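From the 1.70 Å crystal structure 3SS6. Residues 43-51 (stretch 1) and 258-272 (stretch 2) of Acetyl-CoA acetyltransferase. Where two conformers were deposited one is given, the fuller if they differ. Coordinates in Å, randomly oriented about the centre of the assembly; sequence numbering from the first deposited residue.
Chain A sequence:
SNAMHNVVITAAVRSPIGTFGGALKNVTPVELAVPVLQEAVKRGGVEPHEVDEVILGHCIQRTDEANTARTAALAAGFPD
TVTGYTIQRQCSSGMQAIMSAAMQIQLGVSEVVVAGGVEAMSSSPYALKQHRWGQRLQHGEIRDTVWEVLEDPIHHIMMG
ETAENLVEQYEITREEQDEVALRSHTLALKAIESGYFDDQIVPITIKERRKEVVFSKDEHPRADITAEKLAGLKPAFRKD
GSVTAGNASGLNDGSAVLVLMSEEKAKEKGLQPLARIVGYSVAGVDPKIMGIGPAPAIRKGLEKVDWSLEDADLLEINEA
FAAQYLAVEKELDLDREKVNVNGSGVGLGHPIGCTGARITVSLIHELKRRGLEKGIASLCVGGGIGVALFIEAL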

# COMPACT_ATOMS: atom_id res chain seq x y z
N ARG A 43 -25.32 13.35 -32.34
CA ARG A 43 -24.98 14.12 -33.52
C ARG A 43 -24.76 13.30 -34.78
O ARG A 43 -24.80 13.82 -35.89
CB ARG A 43 -23.71 14.91 -33.29
CG ARG A 43 -23.78 15.87 -32.15
CD ARG A 43 -22.50 16.64 -32.13
NE ARG A 43 -22.45 17.62 -31.07
CZ ARG A 43 -21.61 18.65 -31.06
NH1 ARG A 43 -20.76 18.82 -32.08
NH2 ARG A 43 -21.62 19.51 -30.06
N GLY A 44 -24.50 12.01 -34.59
CA GLY A 44 -23.96 11.17 -35.65
C GLY A 44 -24.97 10.56 -36.60
O GLY A 44 -24.60 9.86 -37.52
N GLY A 45 -26.26 10.83 -36.37
CA GLY A 45 -27.29 10.40 -37.30
C GLY A 45 -27.77 8.97 -37.09
O GLY A 45 -28.43 8.39 -37.97
N VAL A 46 -27.46 8.42 -35.92
CA VAL A 46 -27.86 7.05 -35.58
C VAL A 46 -28.44 6.99 -34.18
O VAL A 46 -28.09 7.79 -33.31
CB VAL A 46 -26.66 6.07 -35.63
CG1 VAL A 46 -26.25 5.81 -37.07
CG2 VAL A 46 -25.49 6.60 -34.80
N GLU A 47 -29.32 6.02 -33.94
CA GLU A 47 -29.73 5.71 -32.58
C GLU A 47 -28.73 4.73 -31.98
O GLU A 47 -28.07 3.98 -32.71
CB GLU A 47 -31.13 5.11 -32.57
CG GLU A 47 -32.22 6.07 -33.01
CD GLU A 47 -32.26 7.31 -32.14
OE1 GLU A 47 -32.52 7.18 -30.92
OE2 GLU A 47 -32.04 8.42 -32.67
N PRO A 48 -28.62 4.73 -30.65
CA PRO A 48 -27.68 3.81 -30.00
C PRO A 48 -27.79 2.36 -30.48
O PRO A 48 -26.76 1.70 -30.65
CB PRO A 48 -28.05 3.94 -28.52
CG PRO A 48 -28.50 5.36 -28.40
CD PRO A 48 -29.28 5.62 -29.68
N HIS A 49 -29.01 1.87 -30.70
CA HIS A 49 -29.16 0.47 -31.08
C HIS A 49 -28.54 0.17 -32.45
O HIS A 49 -28.27 -0.98 -32.79
CB HIS A 49 -30.64 0.05 -31.05
CG HIS A 49 -31.45 0.58 -32.19
ND1 HIS A 49 -32.22 1.72 -32.09
CD2 HIS A 49 -31.60 0.13 -33.45
CE1 HIS A 49 -32.82 1.94 -33.24
NE2 HIS A 49 -32.46 1.00 -34.09
N GLU A 50 -28.30 1.22 -33.24
CA GLU A 50 -27.72 1.06 -34.57
C GLU A 50 -26.20 0.98 -34.52
O GLU A 50 -25.56 0.67 -35.54
CB GLU A 50 -28.12 2.20 -35.48
CG GLU A 50 -29.59 2.25 -35.76
CD GLU A 50 -29.93 3.40 -36.66
OE1 GLU A 50 -29.88 3.21 -37.89
OE2 GLU A 50 -30.22 4.50 -36.13
N VAL A 51 -25.63 1.28 -33.36
CA VAL A 51 -24.18 1.21 -33.21
C VAL A 51 -23.72 -0.24 -33.06
O VAL A 51 -24.17 -0.95 -32.16
CB VAL A 51 -23.70 2.01 -31.98
CG1 VAL A 51 -22.19 1.87 -31.82
CG2 VAL A 51 -24.12 3.48 -32.13
N LEU A 258 -15.48 9.73 -32.33
CA LEU A 258 -16.04 9.95 -33.66
C LEU A 258 -17.14 8.93 -33.90
O LEU A 258 -17.09 7.82 -33.36
CB LEU A 258 -14.97 9.76 -34.74
CG LEU A 258 -13.89 10.82 -34.97
CD1 LEU A 258 -13.06 11.02 -33.70
CD2 LEU A 258 -13.03 10.34 -36.13
N VAL A 259 -18.12 9.29 -34.72
CA VAL A 259 -19.06 8.29 -35.23
C VAL A 259 -18.66 8.02 -36.68
O VAL A 259 -18.54 8.95 -37.48
CB VAL A 259 -20.53 8.77 -35.18
CG1 VAL A 259 -21.45 7.73 -35.83
CG2 VAL A 259 -20.96 9.05 -33.73
N LEU A 260 -18.40 6.75 -36.99
CA LEU A 260 -18.00 6.36 -38.33
C LEU A 260 -19.01 5.39 -38.90
O LEU A 260 -19.61 4.60 -38.17
CB LEU A 260 -16.62 5.68 -38.30
CG LEU A 260 -15.47 6.51 -37.73
CD1 LEU A 260 -15.24 6.22 -36.22
CD2 LEU A 260 -14.20 6.22 -38.50
N MET A 261 -19.21 5.43 -40.22
CA MET A 261 -20.09 4.46 -40.85
C MET A 261 -19.69 4.29 -42.32
O MET A 261 -18.85 5.03 -42.82
CB MET A 261 -21.56 4.89 -40.73
CG MET A 261 -21.89 6.19 -41.48
SD MET A 261 -23.61 6.70 -41.23
CE MET A 261 -23.57 7.10 -39.47
N SER A 262 -20.26 3.31 -42.99
CA SER A 262 -19.99 3.17 -44.42
C SER A 262 -20.60 4.35 -45.15
O SER A 262 -21.60 4.92 -44.70
CB SER A 262 -20.56 1.86 -44.97
OG SER A 262 -21.98 1.86 -44.91
N GLU A 263 -19.99 4.74 -46.25
CA GLU A 263 -20.55 5.83 -47.04
C GLU A 263 -21.96 5.48 -47.53
O GLU A 263 -22.82 6.35 -47.63
CB GLU A 263 -19.63 6.17 -48.21
CG GLU A 263 -20.04 7.47 -48.90
CD GLU A 263 -18.97 8.03 -49.81
OE1 GLU A 263 -17.95 7.34 -50.04
OE2 GLU A 263 -19.15 9.16 -50.31
N GLU A 264 -22.18 4.20 -47.82
CA GLU A 264 -23.50 3.75 -48.26
C GLU A 264 -24.54 3.91 -47.15
O GLU A 264 -25.68 4.32 -47.42
CB GLU A 264 -23.45 2.30 -48.77
CG GLU A 264 -22.67 2.16 -50.07
CD GLU A 264 -22.90 0.82 -50.76
OE1 GLU A 264 -23.28 -0.15 -50.07
OE2 GLU A 264 -22.71 0.75 -51.99
N LYS A 265 -24.16 3.61 -45.91
CA LYS A 265 -25.04 3.79 -44.77
C LYS A 265 -25.39 5.26 -44.59
O LYS A 265 -26.54 5.61 -44.30
CB LYS A 265 -24.38 3.25 -43.50
CG LYS A 265 -25.28 3.22 -42.28
CD LYS A 265 -26.36 2.16 -42.44
CE LYS A 265 -27.11 1.91 -41.15
NZ LYS A 265 -28.19 0.90 -41.36
N ALA A 266 -24.41 6.14 -44.76
CA ALA A 266 -24.68 7.58 -44.65
C ALA A 266 -25.65 8.03 -45.75
O ALA A 266 -26.56 8.82 -45.49
CB ALA A 266 -23.39 8.38 -44.71
N LYS A 267 -25.46 7.53 -46.96
CA LYS A 267 -26.37 7.86 -48.06
C LYS A 267 -27.78 7.37 -47.74
O LYS A 267 -28.77 8.07 -47.98
CB LYS A 267 -25.88 7.25 -49.37
CG LYS A 267 -26.76 7.58 -50.59
CD LYS A 267 -26.59 9.03 -51.01
CE LYS A 267 -27.39 9.35 -52.27
NZ LYS A 267 -27.11 10.73 -52.76
N GLU A 268 -27.86 6.15 -47.21
CA GLU A 268 -29.14 5.55 -46.82
C GLU A 268 -29.89 6.46 -45.86
O GLU A 268 -31.10 6.66 -45.99
CB GLU A 268 -28.90 4.19 -46.17
CG GLU A 268 -30.09 3.62 -45.41
CD GLU A 268 -29.69 2.52 -44.44
OE1 GLU A 268 -29.21 1.46 -44.89
OE2 GLU A 268 -29.85 2.72 -43.21
N LYS A 269 -29.15 7.01 -44.90
CA LYS A 269 -29.72 7.83 -43.83
C LYS A 269 -29.96 9.28 -44.23
O LYS A 269 -30.58 10.05 -43.49
CB LYS A 269 -28.78 7.82 -42.62
CG LYS A 269 -28.62 6.47 -41.95
CD LYS A 269 -29.97 5.90 -41.54
CE LYS A 269 -29.80 4.79 -40.53
NZ LYS A 269 -29.21 5.30 -39.26
N GLY A 270 -29.45 9.67 -45.40
CA GLY A 270 -29.56 11.05 -45.85
C GLY A 270 -28.66 11.99 -45.06
O GLY A 270 -28.99 13.15 -44.86
N LEU A 271 -27.51 11.48 -44.61
CA LEU A 271 -26.59 12.25 -43.79
C LEU A 271 -25.47 12.84 -44.63
O LEU A 271 -24.90 12.15 -45.48
CB LEU A 271 -25.95 11.36 -42.71
CG LEU A 271 -26.83 10.66 -41.68
CD1 LEU A 271 -25.96 9.78 -40.77
CD2 LEU A 271 -27.58 11.68 -40.87
N GLN A 272 -25.14 14.10 -44.38
CA GLN A 272 -23.92 14.70 -44.92
C GLN A 272 -22.77 14.49 -43.93
O GLN A 272 -22.74 15.11 -42.87
CB GLN A 272 -24.12 16.20 -45.17
CG GLN A 272 -22.87 16.95 -45.61
CD GLN A 272 -22.29 16.41 -46.90
OE1 GLN A 272 -21.17 15.88 -46.93
NE2 GLN A 272 -23.04 16.53 -47.98
O HOH W 1 -29.11 1.06 -38.82

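Two consecutive glycines, G44 and G45, let the second stretch approach the backbone of the first directly. At G44, CA lies 4.1 Å from V259 CG2, and a CB in ideal position would fall 2.7 Å from that same methyl carbon. At G45, CA is 3.8 Å from L271 CD1. An ideal CB on G45 would lie 2.3 Å from L271 CD1, a clash. The positive phi of G45 demands glycine independently, since a CB there would also be jammed against the carbonyl oxygen of G44. That oxygen, G44 O, is itself covered by apolar groups, with M261 CE and L271 CD1 each 3.5 Å away. V46 extends this packing, its CG1 lying 3.8 Å from M261 CE and its CG2 4.3 Å from V259 CG1.

Beside this apolar patch, K269 NZ forms a short salt bridge with E50 OE1 (2.6 Å) and donates a weak hydrogen bond to G45 O (3.4 Å). The E50 carboxylate is held from its own stretch as well: E47 N donates to E50 OE2 at 2.8 Å. K265 NZ stands 4.5 Å from E50 OE1, too far for a salt bridge, but water 1 spans the gap, donating to E50 OE1 (2.5 Å) and accepting from K265 NZ (2.7 Å). K265 NZ instead pairs directly with E268 OE2, at 3.1 Å, within its own helix.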